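PDB 4MDU: annexin from Schistosoma mansoni, which binds acidic phospholipid membranes in a calcium-dependent manner, aggregates liposomes when calcium is present, and takes part in worm reproduction and host-parasite interaction. Local coordinates for residues R66-Y69 against E70-E73; L113-S116 against L117-M121. One frame throughout, in Å; residues are numbered along the deposited sequence.

Contact 1 (R66-Y69 against E70-E73)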
ATOM      1  N   ARG B  66       2.582 -15.610  29.725  1.00 33.99           N
ATOM      2  CA  ARG B  66       1.285 -16.289  29.874  1.00 32.98           C
ATOM      3  C   ARG B  66       0.426 -16.087  28.626  1.00 36.43           C
ATOM      4  O   ARG B  66       0.563 -15.081  27.939  1.00 31.15           O
ATOM      5  CB  ARG B  66       0.528 -15.744  31.094  1.00 30.59           C
ATOM      6  CG  ARG B  66       1.297 -15.803  32.427  1.00 29.98           C
ATOM      7  CD  ARG B  66       1.329 -17.218  33.046  1.00 31.72           C
ATOM      8  NE  ARG B  66       1.938 -17.180  34.377  1.00 34.24           N
ATOM      9  CZ  ARG B  66       3.245 -17.321  34.606  1.00 40.13           C
ATOM     10  NH1 ARG B  66       4.072 -17.546  33.586  1.00 31.70           N
ATOM     11  NH2 ARG B  66       3.727 -17.243  35.847  1.00 34.03           N
ATOM     12  N   THR B  67      -0.473 -17.029  28.333  1.00 32.15           N
ATOM     13  CA  THR B  67      -1.373 -16.847  27.208  1.00 28.72           C
ATOM     14  C   THR B  67      -2.414 -15.811  27.595  1.00 31.14           C
ATOM     15  O   THR B  67      -2.556 -15.463  28.777  1.00 21.70           O
ATOM     16  CB  THR B  67      -2.133 -18.124  26.891  1.00 34.11           C
ATOM     17  OG1 THR B  67      -3.052 -18.380  27.957  1.00 34.89           O
ATOM     18  CG2 THR B  67      -1.189 -19.299  26.754  1.00 26.29           C
ATOM     19  N   ASN B  68      -3.134 -15.319  26.596  1.00 26.33           N
ATOM     20  CA  ASN B  68      -4.240 -14.396  26.824  1.00 32.18           C
ATOM     21  C   ASN B  68      -5.244 -14.933  27.862  1.00 34.37           C
ATOM     22  O   ASN B  68      -5.617 -14.232  28.797  1.00 33.68           O
ATOM     23  CB  ASN B  68      -4.951 -14.086  25.508  1.00 28.12           C
ATOM     24  CG  ASN B  68      -6.190 -13.230  25.705  1.00 35.90           C
ATOM     25  OD1 ASN B  68      -6.088 -12.031  25.944  1.00 34.99           O
ATOM     26  ND2 ASN B  68      -7.368 -13.842  25.586  1.00 26.93           N
ATOM     27  N   TYR B  69      -5.663 -16.184  27.704  1.00 34.40           N
ATOM     28  CA  TYR B  69      -6.535 -16.800  28.692  1.00 29.19           C
ATOM     29  C   TYR B  69      -5.969 -16.709  30.122  1.00 35.37           C
ATOM     30  O   TYR B  69      -6.658 -16.280  31.055  1.00 32.18           O
ATOM     31  CB  TYR B  69      -6.877 -18.249  28.330  1.00 35.70           C
ATOM     32  CG  TYR B  69      -7.866 -18.847  29.315  1.00 40.41           C
ATOM     33  CD1 TYR B  69      -9.238 -18.691  29.137  1.00 48.84           C
ATOM     34  CD2 TYR B  69      -7.425 -19.521  30.442  1.00 44.31           C
ATOM     35  CE1 TYR B  69     -10.137 -19.211  30.043  1.00 54.20           C
ATOM     36  CE2 TYR B  69      -8.318 -20.040  31.360  1.00 51.49           C
ATOM     37  CZ  TYR B  69      -9.669 -19.886  31.154  1.00 62.85           C
ATOM     38  OH  TYR B  69     -10.551 -20.416  32.068  1.00 77.80           O
ATOM     39  N   GLU B  70      -4.712 -17.094  30.305  1.00 31.78           N
ATOM     40  CA  GLU B  70      -4.123 -16.980  31.632  1.00 35.60           C
ATOM     41  C   GLU B  70      -4.057 -15.525  32.126  1.00 35.64           C
ATOM     42  O   GLU B  70      -4.335 -15.245  33.296  1.00 32.84           O
ATOM     43  CB  GLU B  70      -2.756 -17.645  31.669  1.00 33.81           C
ATOM     44  CG  GLU B  70      -2.822 -19.138  31.396  1.00 36.53           C
ATOM     45  CD  GLU B  70      -1.468 -19.738  31.048  1.00 41.97           C
ATOM     46  OE1 GLU B  70      -0.562 -18.991  30.619  1.00 42.50           O
ATOM     47  OE2 GLU B  70      -1.314 -20.962  31.202  1.00 41.23           O
ATOM     48  N   ARG B  71      -3.706 -14.598  31.239  1.00 27.40           N
ATOM     49  CA  ARG B  71      -3.580 -13.204  31.658  1.00 32.96           C
ATOM     50  C   ARG B  71      -4.931 -12.732  32.199  1.00 38.45           C
ATOM     51  O   ARG B  71      -5.018 -12.179  33.292  1.00 37.35           O
ATOM     52  CB  ARG B  71      -3.071 -12.306  30.517  1.00 31.08           C
ATOM     53  CG  ARG B  71      -1.638 -12.655  30.049  1.00 34.39           C
ATOM     54  CD  ARG B  71      -1.009 -11.578  29.170  1.00 23.30           C
ATOM     55  NE  ARG B  71      -1.714 -11.412  27.895  1.00 26.56           N
ATOM     56  CZ  ARG B  71      -1.427 -12.084  26.784  1.00 30.47           C
ATOM     57  NH1 ARG B  71      -0.453 -12.982  26.776  1.00 31.15           N
ATOM     58  NH2 ARG B  71      -2.116 -11.860  25.675  1.00 34.35           N
ATOM     59  N   GLN B  72      -5.981 -12.984  31.432  1.00 34.92           N
ATOM     60  CA  GLN B  72      -7.335 -12.653  31.856  1.00 38.80           C
ATOM     61  C   GLN B  72      -7.707 -13.383  33.142  1.00 39.63           C
ATOM     62  O   GLN B  72      -8.318 -12.796  34.040  1.00 35.09           O
ATOM     63  CB  GLN B  72      -8.323 -12.955  30.733  1.00 33.05           C
ATOM     64  CG  GLN B  72      -8.045 -12.109  29.495  1.00 34.47           C
ATOM     65  CD  GLN B  72      -8.054 -10.623  29.810  1.00 40.49           C
ATOM     66  OE1 GLN B  72      -9.083 -10.073  30.172  1.00 43.87           O
ATOM     67  NE2 GLN B  72      -6.902  -9.978  29.689  1.00 35.66           N
ATOM     68  N   GLU B  73      -7.319 -14.653  33.250  1.00 31.97           N
ATOM     69  CA  GLU B  73      -7.493 -15.357  34.515  1.00 31.42           C
ATOM     70  C   GLU B  73      -6.809 -14.588  35.623  1.00 35.76           C
ATOM     71  O   GLU B  73      -7.298 -14.543  36.749  1.00 39.91           O
ATOM     72  CB  GLU B  73      -6.912 -16.757  34.445  1.00 41.48           C
ATOM     73  CG  GLU B  73      -7.765 -17.738  33.701  1.00 48.40           C
ATOM     74  CD  GLU B  73      -8.369 -18.756  34.631  1.00 70.02           C
ATOM     75  OE1 GLU B  73      -7.759 -19.835  34.807  1.00 76.04           O
ATOM     76  OE2 GLU B  73      -9.445 -18.471  35.201  1.00 74.74           O
TER
HETATM   77  O   HOH W   1      -4.695 -10.722  27.974  1.00 30.28           O

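Contact 2 (L113-S116 against L117-M121)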
ATOM      1  N   LEU B 113      -7.724  -6.245  19.657  1.00 29.84           N
ATOM      2  CA  LEU B 113      -7.798  -6.162  18.207  1.00 22.42           C
ATOM      3  C   LEU B 113      -8.840  -5.126  17.804  1.00 19.05           C
ATOM      4  O   LEU B 113      -8.635  -4.350  16.859  1.00 20.67           O
ATOM      5  CB  LEU B 113      -8.064  -7.530  17.575  1.00 19.60           C
ATOM      6  CG  LEU B 113      -6.915  -8.514  17.782  1.00 22.67           C
ATOM      7  CD1 LEU B 113      -7.290  -9.867  17.193  1.00 28.44           C
ATOM      8  CD2 LEU B 113      -5.620  -7.979  17.169  1.00 16.17           C
ATOM      9  N   ALA B 114      -9.951  -5.082  18.525  1.00 24.56           N
ATOM     10  CA  ALA B 114     -11.012  -4.140  18.147  1.00 32.62           C
ATOM     11  C   ALA B 114     -10.533  -2.684  18.291  1.00 28.56           C
ATOM     12  O   ALA B 114     -10.800  -1.849  17.441  1.00 27.97           O
ATOM     13  CB  ALA B 114     -12.318  -4.398  18.939  1.00 15.75           C
ATOM     14  N   LYS B 115      -9.805  -2.386  19.356  1.00 28.39           N
ATOM     15  CA  LYS B 115      -9.280  -1.037  19.514  1.00 33.23           C
ATOM     16  C   LYS B 115      -8.377  -0.631  18.337  1.00 26.69           C
ATOM     17  O   LYS B 115      -8.520   0.457  17.782  1.00 25.21           O
ATOM     18  CB  LYS B 115      -8.550  -0.892  20.846  1.00 39.22           C
ATOM     19  CG  LYS B 115      -9.150   0.172  21.768  1.00 51.99           C
ATOM     20  CD  LYS B 115      -8.307   0.353  23.030  1.00 59.71           C
ATOM     21  CE  LYS B 115      -8.883   1.408  23.957  1.00 65.54           C
ATOM     22  NZ  LYS B 115      -8.029   1.622  25.165  1.00 66.44           N
ATOM     23  N   SER B 116      -7.463  -1.504  17.942  1.00 22.11           N
ATOM     24  CA  SER B 116      -6.639  -1.225  16.762  1.00 28.53           C
ATOM     25  C   SER B 116      -7.478  -1.057  15.494  1.00 25.56           C
ATOM     26  O   SER B 116      -7.139  -0.245  14.637  1.00 31.28           O
ATOM     27  CB  SER B 116      -5.584  -2.317  16.532  1.00 26.14           C
ATOM     28  OG  SER B 116      -4.650  -2.357  17.595  1.00 28.17           O
ATOM     29  N   LEU B 117      -8.552  -1.832  15.350  1.00 30.85           N
ATOM     30  CA  LEU B 117      -9.410  -1.692  14.168  1.00 25.37           C
ATOM     31  C   LEU B 117     -10.061  -0.327  14.215  1.00 19.35           C
ATOM     32  O   LEU B 117     -10.106   0.401  13.223  1.00 22.99           O
ATOM     33  CB  LEU B 117     -10.484  -2.799  14.105  1.00 23.17           C
ATOM     34  CG  LEU B 117      -9.959  -4.198  13.769  1.00 20.91           C
ATOM     35  CD1 LEU B 117     -11.056  -5.248  13.983  1.00 22.80           C
ATOM     36  CD2 LEU B 117      -9.415  -4.239  12.335  1.00 13.19           C
ATOM     37  N   TYR B 118     -10.572   0.019  15.388  1.00 29.38           N
ATOM     38  CA  TYR B 118     -11.173   1.325  15.609  1.00 19.86           C
ATOM     39  C   TYR B 118     -10.232   2.450  15.172  1.00 33.74           C
ATOM     40  O   TYR B 118     -10.617   3.339  14.418  1.00 35.17           O
ATOM     41  CB  TYR B 118     -11.514   1.479  17.085  1.00 29.60           C
ATOM     42  CG  TYR B 118     -12.026   2.857  17.434  1.00 32.94           C
ATOM     43  CD1 TYR B 118     -11.193   3.808  17.985  1.00 37.22           C
ATOM     44  CD2 TYR B 118     -13.341   3.203  17.192  1.00 38.36           C
ATOM     45  CE1 TYR B 118     -11.659   5.060  18.298  1.00 44.23           C
ATOM     46  CE2 TYR B 118     -13.816   4.449  17.502  1.00 42.91           C
ATOM     47  CZ  TYR B 118     -12.974   5.374  18.055  1.00 48.37           C
ATOM     48  OH  TYR B 118     -13.455   6.625  18.358  1.00 56.66           O
ATOM     49  N   TYR B 119      -8.984   2.412  15.632  1.00 32.12           N
ATOM     50  CA  TYR B 119      -8.041   3.462  15.254  1.00 31.26           C
ATOM     51  C   TYR B 119      -7.688   3.434  13.761  1.00 31.71           C
ATOM     52  O   TYR B 119      -7.485   4.474  13.134  1.00 30.86           O
ATOM     53  CB  TYR B 119      -6.794   3.437  16.156  1.00 29.27           C
ATOM     54  CG  TYR B 119      -7.098   3.931  17.562  1.00 33.05           C
ATOM     55  CD1 TYR B 119      -7.534   5.238  17.767  1.00 35.27           C
ATOM     56  CD2 TYR B 119      -6.972   3.097  18.677  1.00 35.32           C
ATOM     57  CE1 TYR B 119      -7.828   5.712  19.034  1.00 37.78           C
ATOM     58  CE2 TYR B 119      -7.273   3.570  19.969  1.00 41.01           C
ATOM     59  CZ  TYR B 119      -7.703   4.887  20.127  1.00 43.77           C
ATOM     60  OH  TYR B 119      -8.012   5.409  21.366  1.00 48.52           O
ATOM     61  N   ALA B 120      -7.648   2.244  13.182  1.00 30.05           N
ATOM     62  CA  ALA B 120      -7.321   2.119  11.766  1.00 33.73           C
ATOM     63  C   ALA B 120      -8.378   2.788  10.888  1.00 38.57           C
ATOM     64  O   ALA B 120      -8.109   3.160   9.736  1.00 39.59           O
ATOM     65  CB  ALA B 120      -7.157   0.653  11.384  1.00 30.81           C
ATOM     66  N   MET B 121      -9.582   2.944  11.428  1.00 42.07           N
ATOM     67  CA  MET B 121     -10.672   3.527  10.648  1.00 41.22           C
ATOM     68  C   MET B 121     -11.067   4.938  11.094  1.00 40.77           C
ATOM     69  O   MET B 121     -11.399   5.778  10.269  1.00 46.11           O
ATOM     70  CB  MET B 121     -11.878   2.583  10.636  1.00 35.15           C
ATOM     71  CG  MET B 121     -11.587   1.245   9.949  1.00 31.54           C
ATOM     72  SD  MET B 121     -12.995   0.128   9.937  1.00 38.70           S
ATOM     73  CE  MET B 121     -13.200  -0.222  11.681  1.00 40.07           C
TER

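Contact 1 (R66-Y69 against E70-E73)
Thr67 and Glu70 bond to each other twice and close a capping box at the start of helix 68-82. Thr67, at the N-cap, takes the N-H of Glu70 on its hydroxyl oxygen, with N to OG1 at 3.1 Å and an almost straight N-H...O angle of 176°. The return bond runs from Thr67 N to Glu70 OE1 (3.0 Å), which is approached from above the carboxylate plane. With chi1 at 69°, OG1 sits between the backbone N and the carbonyl carbon of Thr67, turned to the first turn of the helix. The other carboxylate oxygen, OE2, accepts from Thr33 N, so Glu70 is held at both oxygens.

The backbone ladder follows with Arg71 N to Thr67 O, Gln72 N to Asn68 O and Glu73 N to Tyr69 O, the last at 2.8 Å.

Arg71 bends at chi3 and lays one guanidinium face over Thr67 C and Asn68 CA. Its edge meets Arg66 O at 2.6 Å from NH1, a weak bond because of its angle, while NE donates to Leu105 O. One water beside Asn68 OD1 accepts from Arg71 NE and Gln72 NE2.

Nonpolar contact comes from Tyr69, whose ring atom CE2 lies 3.3 Å from the CG methylene of Glu73; the carboxylate beyond lies obliquely to the ring, the planes 42° apart.

Around this helix start, Gln72 NE2 donates to Ile106 O at the end of helix 96-106, Asn68 OD1 and ND2 bond to Thr109 N, where helix 109-122 begins, and to Asp108 OD1 just before it, Arg66 forms a salt bridge with Asp41 of helix 38-48, and Glu321, directly after helix 311-320, accepts from Asn68 N.

Contact 2 (L113-S116 against L117-M121)
Lys115 O takes the N-H of Tyr119 at 2.9 Å from N, and the Tyr119 side chain lies beside the same oxygen. With CG anti to the carbonyl carbon (chi1 -72°), the ring leans back along the helix and brings CD2 to 3.2 Å from Lys115 O. Its CE2 also reaches CG of Lys115, at 4.3 Å.

Three further carbonyls are satisfied in the same i to i+4 manner. Leu113 O accepts from Leu117 N, Ala114 O from Tyr118 N at 2.8 Å, and Ser116 O from Ala120 N. The methyl of Ala120 and CG of Leu117 each lie 3.4 Å from the carbonyl oxygen that their own N-H engages, Ser116 O and Leu113 O respectively. Beyond these four bonds, Met121 N donates to Tyr118 O, and more weakly to Leu117 O, as the helix nears its end.

Within 117-121 the edge of the Tyr118 ring is turned to a face of Tyr119, with Tyr118 CD1 3.9 Å above the centre of the Tyr119 ring.

Leu117 packs on helices 128-136 and 140-156, and Ala120 bonds through its backbone to Asn127. This is the closing part of helix 109-122, in what is predicted as the second annexin repeat, running into the calcium-binding loop: Met121, Gly123, Gly125 and Glu173 are the ligands of one calcium ion, absent from this apo crystal.

How the contacts relate
Both contacts are local helical arrangements within one chain, contact 1 at the beginning of helix 68-82 in the predicted first annexin repeat and contact 2 toward the end of helix 109-122 in the predicted second. Their centres are 21 Å apart and their nearest atoms about 9 Å, without touching. Helix 109-122 nevertheless joins them, since Asn68 of contact 1 bonds to Thr109, its first residue, and to Asp108 just before it. Contact 1 lies away from the calcium sites. Contact 2 contains the calcium ligand Met121, and the side chain of Ala120 is about 8 Å from that of Asp128, a ligand of another calcium ion.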